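Local coordinates for E3 ubiquitin-protein ligase ORTHRUS 2 (Arabidopsis thaliana, PDB 7DUF) that probably acts as a RING-type E3 ubiquitin transferase linked to DNA methylation, its zinc-bound PHD finger being unable to recognise the histone H3K4 peptide, at residues A[32-41]-A[56-64]. Residues are numbered along the deposited sequence; the frame is centred on the assembly and turned at random.
Sequences LTCGTCVTPW and TLQWHCPDC. With ZN (zinc ion), chain C.
The chi1 of W59 (-178°) extends the indole away from its own N, across to L32 and W41. W41 has CG beside its own N (chi1 -68°) and turns a face to W59. The two indoles form an offset edge-to-face pair with planes at 75°. The edge atom W59 CH2 lies 3.6 Å from W41 CG. L32 covers one face of W59 by a CH-pi contact, with L32 CD1 3.6 Å from the centroid of the W59 five-membered ring. L46 also touches W59. P62 CD sits over the W41 six-membered ring, almost on the ring normal, 3.9 Å from its centroid. P12 packs on W41 as well.

The apolar cluster adjoins a Cys4 zinc site. C34 and C37 come from 32-41, C61 and C64 from 56-64, and each SG is 2.3 Å from the zinc ion. The two pairs tie the turn after strand 31-33 to the C-terminal end of the PHD finger. C61 also borders W41, and its SG approaches that ring obliquely.

Backbone N-H groups surround C34 SG. C61 N donates to C34 SG across the contact at 3.3 Å, nearly straight. T36 N donates from within the turn, and C37 N adds a weak bond. One further bond joins the backbones directly: G35 N to W59 O, 3.0 Å.

The second zinc site, C19, C22, H42 and C45, completes the cross-braced PHD finger. The donors to C34 SG, the C37 one weak, would be expected to spread the negative charge of this sulfur and stabilise its metal-bound form. Separately, the zinc ligands from both segments, together with the C61 N and G35 N bonds, join 32-41 to 56-64.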
loop_
_atom_site.group_PDB
_atom_site.type_symbol
_atom_site.label_atom_id
_atom_site.label_comp_id
_atom_site.label_asym_id
_atom_site.label_seq_id
_atom_site.Cartn_x
_atom_site.Cartn_y
_atom_site.Cartn_z
ATOM N N LEU A 32 0.106 5.632 -3.897
ATOM C CA LEU A 32 -0.557 5.376 -2.626
ATOM C C LEU A 32 -1.944 5.994 -2.665
ATOM O O LEU A 32 -2.090 7.171 -3.012
ATOM C CB LEU A 32 0.243 5.951 -1.452
ATOM C CG LEU A 32 0.768 4.959 -0.414
ATOM C CD1 LEU A 32 1.204 5.683 0.849
ATOM C CD2 LEU A 32 -0.287 3.907 -0.097
ATOM N N THR A 33 -2.957 5.208 -2.313
ATOM C CA THR A 33 -4.329 5.686 -2.256
ATOM C C THR A 33 -4.761 5.831 -0.803
ATOM O O THR A 33 -4.376 5.027 0.054
ATOM C CB THR A 33 -5.283 4.743 -2.997
ATOM O OG1 THR A 33 -5.758 3.732 -2.099
ATOM C CG2 THR A 33 -4.578 4.084 -4.173
ATOM N N CYS A 34 -5.553 6.863 -0.534
ATOM C CA CYS A 34 -6.006 7.136 0.820
ATOM C C CYS A 34 -7.022 6.091 1.270
ATOM O O CYS A 34 -7.812 5.576 0.477
ATOM C CB CYS A 34 -6.618 8.535 0.897
ATOM S SG CYS A 34 -7.208 9.032 2.532
ATOM N N GLY A 35 -6.985 5.769 2.562
ATOM C CA GLY A 35 -7.960 4.855 3.123
ATOM C C GLY A 35 -9.301 5.475 3.445
ATOM O O GLY A 35 -10.233 4.755 3.816
ATOM N N THR A 36 -9.419 6.796 3.307
ATOM C CA THR A 36 -10.651 7.512 3.620
ATOM C C THR A 36 -11.333 7.991 2.343
ATOM O O THR A 36 -12.432 7.532 2.023
ATOM C CB THR A 36 -10.360 8.681 4.564
ATOM O OG1 THR A 36 -9.994 8.175 5.854
ATOM C CG2 THR A 36 -11.584 9.573 4.706
ATOM N N CYS A 37 -10.708 8.899 1.596
ATOM C CA CYS A 37 -11.283 9.426 0.365
ATOM C C CYS A 37 -10.903 8.617 -0.869
ATOM O O CYS A 37 -11.479 8.845 -1.937
ATOM C CB CYS A 37 -10.852 10.883 0.168
ATOM S SG CYS A 37 -9.074 11.100 -0.081
ATOM N N VAL A 38 -9.959 7.684 -0.739
ATOM C CA VAL A 38 -9.450 6.866 -1.836
ATOM C C VAL A 38 -8.993 7.768 -2.976
ATOM O O VAL A 38 -9.453 7.640 -4.116
ATOM C CB VAL A 38 -10.498 5.840 -2.308
ATOM C CG1 VAL A 38 -9.834 4.751 -3.138
ATOM C CG2 VAL A 38 -11.217 5.233 -1.114
ATOM N N THR A 39 -8.100 8.700 -2.666
ATOM C CA THR A 39 -7.461 9.498 -3.703
ATOM C C THR A 39 -6.035 9.015 -3.899
ATOM O O THR A 39 -5.309 8.843 -2.910
ATOM C CB THR A 39 -7.458 10.978 -3.328
ATOM O OG1 THR A 39 -8.767 11.368 -2.898
ATOM C CG2 THR A 39 -7.047 11.829 -4.521
ATOM N N PRO A 40 -5.599 8.765 -5.131
ATOM C CA PRO A 40 -4.210 8.349 -5.344
ATOM C C PRO A 40 -3.257 9.526 -5.219
ATOM O O PRO A 40 -3.528 10.629 -5.702
ATOM C CB PRO A 40 -4.223 7.790 -6.771
ATOM C CG PRO A 40 -5.337 8.516 -7.442
ATOM C CD PRO A 40 -6.375 8.783 -6.383
ATOM N N TRP A 41 -2.134 9.282 -4.551
ATOM C CA TRP A 41 -1.099 10.287 -4.362
ATOM C C TRP A 41 0.236 9.727 -4.825
ATOM O O TRP A 41 0.515 8.536 -4.650
ATOM C CB TRP A 41 -0.995 10.723 -2.893
ATOM C CG TRP A 41 -2.178 11.496 -2.405
ATOM C CD1 TRP A 41 -3.429 11.011 -2.169
ATOM C CD2 TRP A 41 -2.222 12.892 -2.087
ATOM N NE1 TRP A 41 -4.252 12.019 -1.729
ATOM C CE2 TRP A 41 -3.534 13.183 -1.667
ATOM C CE3 TRP A 41 -1.279 13.925 -2.117
ATOM C CZ2 TRP A 41 -3.929 14.463 -1.280
ATOM C CZ3 TRP A 41 -1.673 15.196 -1.734
ATOM C CH2 TRP A 41 -2.986 15.453 -1.320
ATOM N N THR A 56 1.854 2.591 6.071
ATOM C CA THR A 56 1.680 2.473 4.630
ATOM C C THR A 56 0.400 1.730 4.271
ATOM O O THR A 56 -0.196 1.998 3.220
ATOM C CB THR A 56 2.887 1.766 4.013
ATOM O OG1 THR A 56 4.093 2.322 4.553
ATOM C CG2 THR A 56 2.896 1.938 2.504
ATOM N N LEU A 57 -0.044 0.811 5.128
ATOM C CA LEU A 57 -1.254 0.046 4.848
ATOM C C LEU A 57 -2.506 0.874 5.112
ATOM O O LEU A 57 -3.347 1.050 4.225
ATOM C CB LEU A 57 -1.262 -1.240 5.679
ATOM C CG LEU A 57 -0.120 -2.189 5.318
ATOM C CD1 LEU A 57 -0.230 -3.516 6.055
ATOM C CD2 LEU A 57 -0.095 -2.401 3.818
ATOM N N GLN A 58 -2.644 1.392 6.330
ATOM C CA GLN A 58 -3.752 2.282 6.673
ATOM C C GLN A 58 -3.319 3.742 6.523
ATOM O O GLN A 58 -3.401 4.552 7.446
ATOM C CB GLN A 58 -4.250 1.988 8.084
ATOM N N TRP A 59 -2.845 4.065 5.323
ATOM C CA TRP A 59 -2.353 5.404 5.040
ATOM C C TRP A 59 -3.508 6.372 4.831
ATOM O O TRP A 59 -4.509 6.039 4.191
ATOM C CB TRP A 59 -1.453 5.402 3.805
ATOM C CG TRP A 59 -0.874 6.749 3.509
ATOM C CD1 TRP A 59 0.085 7.403 4.224
ATOM C CD2 TRP A 59 -1.229 7.616 2.426
ATOM N NE1 TRP A 59 0.355 8.621 3.650
ATOM C CE2 TRP A 59 -0.437 8.776 2.544
ATOM C CE3 TRP A 59 -2.134 7.523 1.365
ATOM C CZ2 TRP A 59 -0.525 9.834 1.643
ATOM C CZ3 TRP A 59 -2.220 8.574 0.471
ATOM C CH2 TRP A 59 -1.419 9.714 0.616
ATOM N N HIS A 60 -3.355 7.577 5.368
ATOM C CA HIS A 60 -4.350 8.632 5.241
ATOM C C HIS A 60 -3.696 9.852 4.611
ATOM O O HIS A 60 -2.657 10.322 5.088
ATOM C CB HIS A 60 -4.961 8.969 6.603
ATOM C CG HIS A 60 -5.731 7.836 7.207
ATOM N ND1 HIS A 60 -6.497 6.974 6.452
ATOM C CD2 HIS A 60 -5.843 7.412 8.488
ATOM C CE1 HIS A 60 -7.054 6.074 7.241
ATOM N NE2 HIS A 60 -6.673 6.317 8.483
ATOM N N CYS A 61 -4.306 10.354 3.540
ATOM C CA CYS A 61 -3.696 11.390 2.726
ATOM C C CYS A 61 -3.616 12.710 3.490
ATOM O O CYS A 61 -4.330 12.914 4.475
ATOM C CB CYS A 61 -4.485 11.563 1.431
ATOM S SG CYS A 61 -5.974 12.565 1.569
ATOM N N PRO A 62 -2.734 13.622 3.058
ATOM C CA PRO A 62 -2.580 14.895 3.783
ATOM C C PRO A 62 -3.865 15.694 3.909
ATOM O O PRO A 62 -4.023 16.440 4.884
ATOM C CB PRO A 62 -1.535 15.641 2.945
ATOM C CG PRO A 62 -0.733 14.563 2.310
ATOM C CD PRO A 62 -1.713 13.464 2.005
ATOM N N ASP A 63 -4.791 15.569 2.956
ATOM C CA ASP A 63 -6.049 16.301 3.062
ATOM C C ASP A 63 -6.968 15.692 4.114
ATOM O O ASP A 63 -7.812 16.397 4.678
ATOM C CB ASP A 63 -6.748 16.348 1.704
ATOM C CG ASP A 63 -6.331 17.547 0.874
ATOM O OD1 ASP A 63 -6.169 18.643 1.453
ATOM O OD2 ASP A 63 -6.165 17.395 -0.354
ATOM N N CYS A 64 -6.821 14.397 4.392
ATOM C CA CYS A 64 -7.650 13.726 5.385
ATOM C C CYS A 64 -7.009 13.672 6.764
ATOM O O CYS A 64 -7.729 13.533 7.760
ATOM C CB CYS A 64 -7.975 12.300 4.928
ATOM S SG CYS A 64 -9.126 12.199 3.537
HETATM ZN ZN ZN C . -7.827 11.187 1.885
#